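Local coordinates for protein phosphoribosylformylglycinamidine synthase, purS subunit (Thermotoga maritima, PDB 1VQ3) that forms the small PurS subunit of phosphoribosylformylglycinamidine synthase, a small alpha+beta protein that assembles here as a tetramer, at residues I20-R25 against L80-V85. Residues are numbered along the deposited sequence; the frame is centred on the assembly and turned at random.
Sequences IDVQYR and LLVNPV
Pro84 O is gripped by two nitrogens of the Arg25 guanidinium, which meets the carbonyl with its NE-NH2 edge. The firmer bond comes from Arg25 NH2, 3.0 Å from Pro84 O with an N-H...O angle of 149°; the oxygen lies a little out of the guanidinium plane. Arg25 NE adds a weak, more bent bond to the same Pro84 O at 3.3 Å. Val85 O also lies near this plane, and Arg25 CD is 3.4 Å from Val85 O. The arginine chain runs extended from CG to NE, spanning the gap at the strand end, where the CA atoms of Arg25 and Val85 are 8.4 Å apart, farther than those of Val22 and Val82. The loop that presents Pro84 O is shaped by an Asx turn: Asn83 OD1 accepts from Val85 N at 3.1 Å. Further back the contact is apolar. The side chains of Val22 and Val82 pass antiparallel, CG2 to CG2 at 4.0 Å, while CG1 of Val22 lies equally far, 4.2 Å, from CG1 and CG2 of Val82. Ile20 meets Leu81 roughly perpendicularly, the two CD1 methyls 3.8 Å apart. On the other face of the strand, Asp21 OD1 takes a nearly straight bond from Gln23 NE2 through its syn lone pair, and Asp21 is also held by Arg92, Ser56 and His58 of a second subunit. His12 of a third subunit packs on Arg25, Val82 and Pro84. The contact thus lies where helix 66-81 ends and residues 81-85 lead out of it nearly parallel (16° apart) to residues 20-25, at the end of strand 15-24, the middle strand of an antiparallel sheet between 51-62 and 87-93; Ile20 also packs on Val73 and Cys77 of that helix, and Leu81 on Ile57 of strand 51-62.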
loop_
_atom_site.group_PDB
_atom_site.type_symbol
_atom_site.label_atom_id
_atom_site.label_comp_id
_atom_site.label_asym_id
_atom_site.label_seq_id
_atom_site.Cartn_x
_atom_site.Cartn_y
_atom_site.Cartn_z
ATOM N N ILE C 20 -9.429 4.996 -10.834
ATOM C CA ILE C 20 -8.889 3.692 -11.280
ATOM C C ILE C 20 -7.384 3.886 -11.471
ATOM O O ILE C 20 -6.944 4.710 -12.304
ATOM C CB ILE C 20 -9.528 3.236 -12.571
ATOM C CG1 ILE C 20 -11.077 3.342 -12.555
ATOM C CG2 ILE C 20 -9.048 1.833 -12.935
ATOM C CD1 ILE C 20 -11.684 3.362 -13.922
ATOM N N ASP C 21 -6.608 3.130 -10.704
ATOM C CA ASP C 21 -5.143 3.091 -10.785
ATOM C C ASP C 21 -4.670 1.856 -11.592
ATOM O O ASP C 21 -4.644 0.730 -11.085
ATOM C CB ASP C 21 -4.582 3.073 -9.379
ATOM C CG ASP C 21 -3.079 3.338 -9.301
ATOM O OD1 ASP C 21 -2.360 3.334 -10.307
ATOM O OD2 ASP C 21 -2.533 3.549 -8.210
ATOM N N VAL C 22 -4.273 2.114 -12.831
ATOM C CA VAL C 22 -3.932 1.095 -13.799
ATOM C C VAL C 22 -2.423 1.073 -13.878
ATOM O O VAL C 22 -1.783 2.092 -14.194
ATOM C CB VAL C 22 -4.461 1.426 -15.226
ATOM C CG1 VAL C 22 -4.227 0.241 -16.153
ATOM C CG2 VAL C 22 -5.940 1.787 -15.172
ATOM N N GLN C 23 -1.845 -0.077 -13.579
ATOM C CA GLN C 23 -0.406 -0.196 -13.497
ATOM C C GLN C 23 0.020 -1.376 -14.330
ATOM O O GLN C 23 -0.675 -2.347 -14.397
ATOM C CB GLN C 23 0.037 -0.448 -12.059
ATOM C CG GLN C 23 -0.099 0.723 -11.113
ATOM C CD GLN C 23 0.882 1.892 -11.410
ATOM O OE1 GLN C 23 2.038 1.700 -11.791
ATOM N NE2 GLN C 23 0.408 3.085 -11.199
ATOM N N TYR C 24 1.195 -1.286 -14.917
ATOM C CA TYR C 24 1.777 -2.430 -15.577
ATOM C C TYR C 24 2.087 -3.524 -14.554
ATOM O O TYR C 24 2.520 -3.256 -13.385
ATOM C CB TYR C 24 3.045 -2.012 -16.303
ATOM C CG TYR C 24 2.794 -1.192 -17.538
ATOM C CD1 TYR C 24 1.960 -1.656 -18.557
ATOM C CD2 TYR C 24 3.433 0.004 -17.718
ATOM C CE1 TYR C 24 1.776 -0.927 -19.706
ATOM C CE2 TYR C 24 3.278 0.742 -18.866
ATOM C CZ TYR C 24 2.445 0.285 -19.856
ATOM O OH TYR C 24 2.283 1.046 -20.981
ATOM N N ARG C 25 1.842 -4.765 -14.956
ATOM C CA ARG C 25 2.172 -5.861 -14.088
ATOM C C ARG C 25 3.698 -5.895 -13.893
ATOM O O ARG C 25 4.463 -5.361 -14.692
ATOM C CB ARG C 25 1.686 -7.192 -14.644
ATOM C CG ARG C 25 0.211 -7.310 -14.817
ATOM C CD ARG C 25 -0.175 -8.554 -15.600
ATOM N NE ARG C 25 -1.615 -8.627 -15.802
ATOM C CZ ARG C 25 -2.482 -8.985 -14.865
ATOM N NH1 ARG C 25 -2.063 -9.317 -13.643
ATOM N NH2 ARG C 25 -3.781 -9.008 -15.138
ATOM N N LEU C 80 -12.440 -1.788 -22.033
ATOM C CA LEU C 80 -11.635 -0.792 -22.643
ATOM C C LEU C 80 -10.461 -0.285 -21.817
ATOM O O LEU C 80 -9.389 -0.176 -22.331
ATOM C CB LEU C 80 -12.507 0.379 -23.028
ATOM C CG LEU C 80 -11.850 1.476 -23.855
ATOM C CD1 LEU C 80 -11.596 1.025 -25.300
ATOM C CD2 LEU C 80 -12.705 2.713 -23.843
ATOM N N LEU C 81 -10.668 0.082 -20.567
ATOM C CA LEU C 81 -9.651 0.907 -19.884
ATOM C C LEU C 81 -8.362 0.142 -19.523
ATOM O O LEU C 81 -7.279 0.723 -19.512
ATOM C CB LEU C 81 -10.242 1.584 -18.664
ATOM C CG LEU C 81 -11.419 2.482 -18.972
ATOM C CD1 LEU C 81 -11.950 3.086 -17.675
ATOM C CD2 LEU C 81 -11.088 3.544 -20.028
ATOM N N VAL C 82 -8.480 -1.154 -19.266
ATOM C CA VAL C 82 -7.350 -1.970 -18.820
ATOM C C VAL C 82 -7.057 -3.110 -19.814
ATOM O O VAL C 82 -7.956 -3.862 -20.209
ATOM C CB VAL C 82 -7.628 -2.556 -17.402
ATOM C CG1 VAL C 82 -6.417 -3.266 -16.849
ATOM C CG2 VAL C 82 -8.021 -1.423 -16.413
ATOM N N ASN C 83 -5.791 -3.216 -20.190
ATOM C CA ASN C 83 -5.326 -4.331 -20.996
ATOM C C ASN C 83 -5.026 -5.455 -20.034
ATOM O O ASN C 83 -4.056 -5.369 -19.304
ATOM C CB ASN C 83 -4.064 -3.930 -21.760
ATOM C CG ASN C 83 -3.589 -5.008 -22.768
ATOM O OD1 ASN C 83 -3.691 -6.204 -22.515
ATOM N ND2 ASN C 83 -3.040 -4.564 -23.890
ATOM N N PRO C 84 -5.793 -6.534 -20.065
ATOM C CA PRO C 84 -5.683 -7.578 -19.047
ATOM C C PRO C 84 -4.369 -8.383 -19.085
ATOM O O PRO C 84 -4.000 -9.020 -18.098
ATOM C CB PRO C 84 -6.848 -8.505 -19.376
ATOM C CG PRO C 84 -7.159 -8.264 -20.750
ATOM C CD PRO C 84 -6.734 -6.905 -21.135
ATOM N N VAL C 85 -3.689 -8.339 -20.217
ATOM C CA VAL C 85 -2.428 -9.043 -20.383
ATOM C C VAL C 85 -1.285 -8.324 -19.681
ATOM O O VAL C 85 -0.490 -8.964 -18.968
ATOM C CB VAL C 85 -2.114 -9.252 -21.903
ATOM C CG1 VAL C 85 -0.789 -10.007 -22.111
ATOM C CG2 VAL C 85 -3.229 -10.031 -22.548
#